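Local atomic coordinates of CAMP factor (Mobiluncus curtisii, PDB entry 6JLC), a protein that probably acts as a pore-forming toxin in the haemolytic CAMP reaction, this chain being the C-terminal part of a longer protein. Residues Thr75-Glu80 with Ser129-Thr134; Val79-Thr84 with Arg109-Val114; Gln12-Asp17 with Leu70-Thr75. One frame throughout, in Å; residues are numbered along the deposited sequence.

Interaction 1. Residues Thr75-Glu80 with Ser129-Thr134; sequences THLIVE and SDLRAT
Glu80 and Leu131 mark the point where helix 68-91 and helix 121-139 come closest along these segments, with 7.5 Å between Glu80 CA and Leu131 CA. The axes of 75-80 and 129-134 approach to 10.6 Å and run the same way, N to C, at a crossing angle of 22°. The two helices are members of the all-helical bundle of this CAMP factor; the intervening helix 97-114 packs on both, through Leu77 on Val114 and Leu131 on Ser106. Side chains bridge the wide spacing in two layers. The inner one is apolar: Leu131 directs its CB at the partner helix, and its CD1 methyl sits 3.7 Å from Leu77 CD1, the two side chains crossing nearly at a right angle. The same methyl rests 3.8 Å from Glu80 CG, so the aliphatic base of the glutamate is part of the greasy seam.

The outer layer is ionic. Glu80 has CG anti to the backbone N (chi1 -163°) and bends at its second torsion, which turns the carboxylate away from Leu131 and toward Arg132. Arg132 comes across it at about a right angle, its chain extended from CG to NE, and grips side-on, one nitrogen to each oxygen. Arg132 NH2 donates to Glu80 OE1 at 3.0 Å through a distinctly bent bond. The carboxylate and guanidinium planes stand 75° apart, so the pairing is not the flat bidentate kind, and both oxygens are approached from above the carboxylate plane. Arg132 is exposed while Glu80 is buried, and the bridge plausibly offsets the cost of a covered carboxylate. The straighter of the two bonds runs from Arg132 NE to Glu80 OE2 at 2.9 Å, with OE2 lying in the guanidinium plane at its edge.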
# COMPACT_ATOMS: atom_id res chain seq x y z
N THR A 75 -0.61 -5.02 19.38
CA THR A 75 -1.02 -3.70 18.92
C THR A 75 0.15 -2.97 18.28
O THR A 75 0.04 -2.45 17.17
CB THR A 75 -1.60 -2.89 20.09
OG1 THR A 75 -2.80 -3.51 20.56
CG2 THR A 75 -1.90 -1.47 19.67
N HIS A 76 1.28 -2.91 18.98
CA HIS A 76 2.46 -2.24 18.43
C HIS A 76 2.90 -2.87 17.12
O HIS A 76 3.34 -2.16 16.21
CB HIS A 76 3.60 -2.24 19.44
CG HIS A 76 3.28 -1.49 20.69
ND1 HIS A 76 3.64 -1.93 21.95
CD2 HIS A 76 2.57 -0.36 20.88
CE1 HIS A 76 3.20 -1.08 22.85
NE2 HIS A 76 2.54 -0.12 22.23
N LEU A 77 2.78 -4.20 16.99
CA LEU A 77 3.23 -4.84 15.76
C LEU A 77 2.31 -4.51 14.58
O LEU A 77 2.78 -4.25 13.46
CB LEU A 77 3.36 -6.35 15.96
CG LEU A 77 3.86 -7.18 14.75
CD1 LEU A 77 5.18 -6.64 14.18
CD2 LEU A 77 4.06 -8.63 15.20
N ILE A 78 0.99 -4.51 14.80
CA ILE A 78 0.09 -4.11 13.72
C ILE A 78 0.39 -2.68 13.29
O ILE A 78 0.45 -2.38 12.09
CB ILE A 78 -1.38 -4.29 14.15
CG1 ILE A 78 -1.67 -5.79 14.25
CG2 ILE A 78 -2.31 -3.66 13.11
CD1 ILE A 78 -3.11 -6.16 14.49
N VAL A 79 0.63 -1.78 14.25
CA VAL A 79 0.96 -0.40 13.89
C VAL A 79 2.24 -0.36 13.07
O VAL A 79 2.33 0.36 12.07
CB VAL A 79 1.06 0.47 15.16
CG1 VAL A 79 1.73 1.81 14.87
CG2 VAL A 79 -0.33 0.64 15.78
N GLU A 80 3.23 -1.16 13.47
CA GLU A 80 4.50 -1.18 12.77
C GLU A 80 4.35 -1.72 11.36
O GLU A 80 5.03 -1.25 10.44
CB GLU A 80 5.51 -2.03 13.54
CG GLU A 80 6.96 -1.78 13.11
CD GLU A 80 7.43 -0.40 13.55
OE1 GLU A 80 6.93 0.08 14.59
OE2 GLU A 80 8.30 0.19 12.87
N SER A 129 11.31 -5.27 15.56
CA SER A 129 12.71 -4.98 15.25
C SER A 129 13.08 -5.45 13.85
O SER A 129 13.86 -4.78 13.15
CB SER A 129 13.62 -5.65 16.29
OG SER A 129 13.41 -5.07 17.56
N ASP A 130 12.53 -6.58 13.41
CA ASP A 130 12.89 -7.11 12.10
C ASP A 130 12.30 -6.26 10.98
O ASP A 130 12.94 -6.07 9.94
CB ASP A 130 12.42 -8.55 11.96
CG ASP A 130 12.75 -9.15 10.61
OD1 ASP A 130 13.95 -9.37 10.34
OD2 ASP A 130 11.82 -9.40 9.82
N LEU A 131 11.07 -5.77 11.15
CA LEU A 131 10.52 -4.85 10.16
C LEU A 131 11.41 -3.62 10.02
O LEU A 131 11.70 -3.18 8.90
CB LEU A 131 9.10 -4.45 10.55
CG LEU A 131 8.02 -5.52 10.42
CD1 LEU A 131 6.76 -5.10 11.22
CD2 LEU A 131 7.67 -5.76 8.95
N ARG A 132 11.85 -3.04 11.14
CA ARG A 132 12.66 -1.83 11.07
C ARG A 132 14.02 -2.11 10.46
O ARG A 132 14.51 -1.35 9.61
CB ARG A 132 12.83 -1.22 12.46
CG ARG A 132 11.52 -0.66 13.01
CD ARG A 132 11.60 -0.36 14.49
NE ARG A 132 10.34 0.16 14.99
CZ ARG A 132 10.11 0.47 16.26
NH1 ARG A 132 11.06 0.30 17.16
NH2 ARG A 132 8.92 0.94 16.62
N ALA A 133 14.66 -3.20 10.88
CA ALA A 133 15.97 -3.55 10.34
C ALA A 133 15.88 -3.84 8.85
O ALA A 133 16.77 -3.46 8.08
CB ALA A 133 16.53 -4.76 11.08
N THR A 134 14.80 -4.50 8.43
CA THR A 134 14.66 -4.85 7.02
C THR A 134 14.42 -3.60 6.18
O THR A 134 15.03 -3.44 5.12
CB THR A 134 13.53 -5.86 6.83
OG1 THR A 134 13.84 -7.05 7.58
CG2 THR A 134 13.41 -6.25 5.36

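Interaction 2. Residues Val79-Thr84 with Arg109-Val114; sequences VEIGLT and RAIMRV
Ile81 reaches across to Ala110 and Ile111, the two residues that receive it on helix 97-114. Its first torsion (chi1 -67°) sets CG1 anti to the carbonyl carbon and beside the backbone N, and the second (chi2 166°) keeps the chain extended, so that CD1 is carried outward to the neighbouring helix. There the methyl settles between two carbons at equal range: Ala110 CB and Ile111 CG1 each lie 4.0 Å from Ile81 CD1. Ile81 CG1 is likewise 4.0 Å from Ala110 CB, so the one-carbon side chain of the alanine lies alongside the outer half of the isoleucine. Ile111 has a matching first torsion (chi1 -68°), and its side chain crosses that of Ile81 at about a right angle, offering CG1 as the touching atom.

Helices 68-91 and 97-114 follow each other in the chain and run in roughly opposite directions here, forming an antiparallel helical hairpin within the bundle; the small Ala110 is consistent with the close approach, 7.5 Å between Ile81 CA and Ala110 CA. Leu44 of helix 41-59 touches both isoleucines, and Leu131 of helix 121-139 also packs on Ile81. On the same turn of helix 68-91, Thr84 OG1 donates to Glu80 O at 2.7 Å, approaching from the opposite face of the carbonyl plane to Thr84 N, which accounts for a buried hydroxyl.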
# COMPACT_ATOMS: atom_id res chain seq x y z
N VAL A 79 0.63 -1.78 14.25
CA VAL A 79 0.96 -0.40 13.89
C VAL A 79 2.24 -0.36 13.07
O VAL A 79 2.33 0.36 12.07
CB VAL A 79 1.06 0.47 15.16
CG1 VAL A 79 1.73 1.81 14.87
CG2 VAL A 79 -0.33 0.64 15.78
N GLU A 80 3.23 -1.16 13.47
CA GLU A 80 4.50 -1.18 12.77
C GLU A 80 4.35 -1.72 11.36
O GLU A 80 5.03 -1.25 10.44
CB GLU A 80 5.51 -2.03 13.54
CG GLU A 80 6.96 -1.78 13.11
CD GLU A 80 7.43 -0.40 13.55
OE1 GLU A 80 6.93 0.08 14.59
OE2 GLU A 80 8.30 0.19 12.87
N ILE A 81 3.52 -2.75 11.18
CA ILE A 81 3.27 -3.26 9.84
C ILE A 81 2.69 -2.16 8.97
O ILE A 81 3.12 -1.95 7.83
CB ILE A 81 2.34 -4.48 9.89
CG1 ILE A 81 3.04 -5.68 10.58
CG2 ILE A 81 1.90 -4.87 8.49
CD1 ILE A 81 2.08 -6.77 10.95
N GLY A 82 1.71 -1.42 9.50
CA GLY A 82 1.17 -0.29 8.76
C GLY A 82 2.23 0.74 8.39
O GLY A 82 2.32 1.17 7.24
N LEU A 83 3.05 1.13 9.38
CA LEU A 83 4.09 2.12 9.10
C LEU A 83 5.06 1.63 8.04
O LEU A 83 5.50 2.40 7.18
CB LEU A 83 4.86 2.46 10.37
CG LEU A 83 4.12 3.12 11.52
CD1 LEU A 83 5.02 3.17 12.76
CD2 LEU A 83 3.66 4.52 11.11
N THR A 84 5.42 0.34 8.11
CA THR A 84 6.44 -0.19 7.21
C THR A 84 5.94 -0.21 5.77
O THR A 84 6.67 0.18 4.84
CB THR A 84 6.85 -1.60 7.67
OG1 THR A 84 7.32 -1.55 9.03
CG2 THR A 84 7.96 -2.14 6.78
N ARG A 109 6.09 -12.52 7.53
CA ARG A 109 6.44 -13.18 8.78
C ARG A 109 5.81 -12.47 9.97
O ARG A 109 5.34 -13.12 10.91
CB ARG A 109 7.96 -13.23 8.96
CG ARG A 109 8.68 -14.20 8.02
CD ARG A 109 10.15 -14.34 8.42
NE ARG A 109 10.31 -14.86 9.78
CZ ARG A 109 11.04 -14.29 10.74
NH1 ARG A 109 11.71 -13.16 10.50
NH2 ARG A 109 11.12 -14.86 11.93
N ALA A 110 5.81 -11.13 9.95
CA ALA A 110 5.20 -10.36 11.04
C ALA A 110 3.70 -10.62 11.13
O ALA A 110 3.15 -10.75 12.23
CB ALA A 110 5.46 -8.86 10.84
N ILE A 111 3.02 -10.72 9.98
CA ILE A 111 1.58 -11.01 10.00
C ILE A 111 1.33 -12.41 10.54
O ILE A 111 0.40 -12.65 11.31
CB ILE A 111 0.98 -10.85 8.59
CG1 ILE A 111 0.99 -9.38 8.16
CG2 ILE A 111 -0.46 -11.39 8.58
CD1 ILE A 111 0.70 -9.19 6.68
N MET A 112 2.13 -13.39 10.08
CA MET A 112 1.95 -14.75 10.59
C MET A 112 2.14 -14.79 12.10
O MET A 112 1.38 -15.46 12.81
CB MET A 112 2.92 -15.71 9.89
CG MET A 112 2.74 -15.80 8.38
SD MET A 112 1.06 -16.30 7.92
CE MET A 112 1.01 -17.97 8.57
N ARG A 113 3.14 -14.05 12.61
CA ARG A 113 3.37 -14.05 14.06
C ARG A 113 2.24 -13.35 14.81
O ARG A 113 1.77 -13.85 15.83
CB ARG A 113 4.72 -13.38 14.38
CG ARG A 113 5.22 -13.64 15.80
CD ARG A 113 5.45 -15.12 16.05
NE ARG A 113 6.69 -15.57 15.40
CZ ARG A 113 7.11 -16.83 15.33
NH1 ARG A 113 6.40 -17.82 15.87
NH2 ARG A 113 8.26 -17.11 14.71
N VAL A 114 1.80 -12.18 14.33
CA VAL A 114 0.79 -11.46 15.10
C VAL A 114 -0.53 -12.23 15.15
O VAL A 114 -1.32 -12.06 16.10
CB VAL A 114 0.62 -10.03 14.55
CG1 VAL A 114 -0.28 -10.01 13.34
CG2 VAL A 114 0.10 -9.08 15.65

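Interaction 3. Residues Gln12-Asp17 with Leu70-Thr75; sequences QSAIDD and LIMART
Ala14 and Thr75 meet where helix 8-31 and helix 68-91 pass closely, with 6.5 Å between Ala14 CA and Thr75 CA. The threonine can be followed outward from CB, which points at the alanine and splits into two branches. CG2, set anti to the backbone N (chi1 -65°, measured to OG1), lies 3.8 Å from Ala14 CB, and also borders the backbone at 4.1 Å from Ala14 O. The other branch, OG1, passes 4.1 Å from Ala14 CB, so the fork presents both its tips to one methyl. OG1 is not left to that apolar neighbour: it donates to Ile71 O one turn earlier, at 2.9 Å, reaching the carbonyl from the opposite face of its plane to Thr75 N. Met72 adds a second touch, the bend at its second torsion (chi2 -48°) bringing SD to 4.2 Å from Ala14 CB. Leu55 of helix 41-59 packs on both Ala14 and Thr75. With an alanine set against a threonine, this is a close helix-helix contact inside the all-helical bundle, joining helices 8-31 and 68-91 beside helix 41-59.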
# COMPACT_ATOMS: atom_id res chain seq x y z
N GLN A 12 -8.75 2.15 24.48
CA GLN A 12 -9.36 2.84 23.35
C GLN A 12 -8.31 3.45 22.43
O GLN A 12 -8.49 3.44 21.21
CB GLN A 12 -10.33 3.93 23.83
CG GLN A 12 -11.05 4.60 22.68
CD GLN A 12 -11.94 3.63 21.92
OE1 GLN A 12 -12.73 2.90 22.53
NE2 GLN A 12 -11.82 3.60 20.60
N SER A 13 -7.22 3.99 23.00
CA SER A 13 -6.16 4.53 22.15
C SER A 13 -5.58 3.45 21.26
O SER A 13 -5.30 3.69 20.08
CB SER A 13 -5.03 5.15 22.99
OG SER A 13 -5.52 6.11 23.89
N ALA A 14 -5.37 2.26 21.83
CA ALA A 14 -4.86 1.13 21.05
C ALA A 14 -5.81 0.79 19.91
O ALA A 14 -5.38 0.60 18.77
CB ALA A 14 -4.64 -0.07 21.96
N ILE A 15 -7.11 0.72 20.21
CA ILE A 15 -8.11 0.49 19.17
C ILE A 15 -7.96 1.51 18.05
O ILE A 15 -7.92 1.17 16.86
CB ILE A 15 -9.54 0.53 19.76
CG1 ILE A 15 -9.76 -0.67 20.67
CG2 ILE A 15 -10.59 0.58 18.64
CD1 ILE A 15 -11.08 -0.64 21.42
N ASP A 16 -7.92 2.80 18.42
CA ASP A 16 -7.83 3.84 17.40
C ASP A 16 -6.57 3.67 16.56
O ASP A 16 -6.60 3.87 15.34
CB ASP A 16 -7.83 5.23 18.05
CG ASP A 16 -9.12 5.54 18.80
OD1 ASP A 16 -10.13 4.84 18.59
OD2 ASP A 16 -9.12 6.50 19.60
N ASP A 17 -5.44 3.34 17.20
CA ASP A 17 -4.18 3.18 16.47
C ASP A 17 -4.25 2.00 15.52
O ASP A 17 -3.74 2.06 14.39
CB ASP A 17 -3.00 2.98 17.43
CG ASP A 17 -2.73 4.21 18.28
OD1 ASP A 17 -3.23 5.30 17.93
OD2 ASP A 17 -2.03 4.07 19.30
N LEU A 70 0.94 -8.77 26.22
CA LEU A 70 0.78 -9.45 24.94
C LEU A 70 -0.15 -8.66 24.01
O LEU A 70 0.15 -8.49 22.82
CB LEU A 70 0.24 -10.86 25.18
CG LEU A 70 0.40 -11.92 24.10
CD1 LEU A 70 1.86 -12.08 23.70
CD2 LEU A 70 -0.16 -13.22 24.65
N ILE A 71 -1.28 -8.18 24.54
CA ILE A 71 -2.21 -7.43 23.70
C ILE A 71 -1.54 -6.17 23.16
O ILE A 71 -1.75 -5.78 22.00
CB ILE A 71 -3.51 -7.11 24.48
CG1 ILE A 71 -4.32 -8.38 24.75
CG2 ILE A 71 -4.38 -6.13 23.71
CD1 ILE A 71 -5.13 -8.90 23.54
N MET A 72 -0.72 -5.51 23.98
CA MET A 72 -0.08 -4.28 23.54
C MET A 72 1.07 -4.57 22.58
O MET A 72 1.34 -3.77 21.67
CB MET A 72 0.42 -3.47 24.74
CG MET A 72 -0.68 -2.77 25.52
SD MET A 72 -1.83 -1.85 24.46
CE MET A 72 -0.73 -0.70 23.65
N ALA A 73 1.78 -5.69 22.77
CA ALA A 73 2.80 -6.08 21.79
C ALA A 73 2.16 -6.37 20.43
O ALA A 73 2.69 -5.96 19.39
CB ALA A 73 3.59 -7.29 22.30
N ARG A 74 1.01 -7.06 20.41
CA ARG A 74 0.31 -7.27 19.14
C ARG A 74 -0.13 -5.94 18.54
O ARG A 74 -0.04 -5.74 17.32
CB ARG A 74 -0.90 -8.20 19.32
CG ARG A 74 -0.56 -9.67 19.63
CD ARG A 74 -1.78 -10.61 19.46
NE ARG A 74 -1.67 -11.88 20.24
CZ ARG A 74 -1.23 -13.03 19.76
NH1 ARG A 74 -0.81 -13.13 18.51
NH2 ARG A 74 -1.19 -14.11 20.54
N THR A 75 -0.61 -5.02 19.38
CA THR A 75 -1.02 -3.70 18.92
C THR A 75 0.15 -2.97 18.28
O THR A 75 0.04 -2.45 17.17
CB THR A 75 -1.60 -2.89 20.09
OG1 THR A 75 -2.80 -3.51 20.56
CG2 THR A 75 -1.90 -1.47 19.67

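Helix 68-91 is common to all three contacts and meets a different helix in each: 121-139 in interaction 1, 97-114 in interaction 2, 8-31 in interaction 3. All are buried, yet their chemistry differs. Interaction 2 is wholly apolar, with every touching residue covered; interaction 1 couples an apolar interior to a salt bridge reaching the surface; interaction 3, farthest from the chain's centre, uses small side chains and a partly exposed methionine. Interactions 1 and 2 are nearly continuous, their centres 6 Å apart, and Leu131 CD1 lies 3.8 Å from Ile81 CG1. The centre of interaction 3 is about 13 Å from those of interactions 1 and 2, and a probable hydrogen bond from Arg74 NH1 to Val114 O joins it to interaction 2.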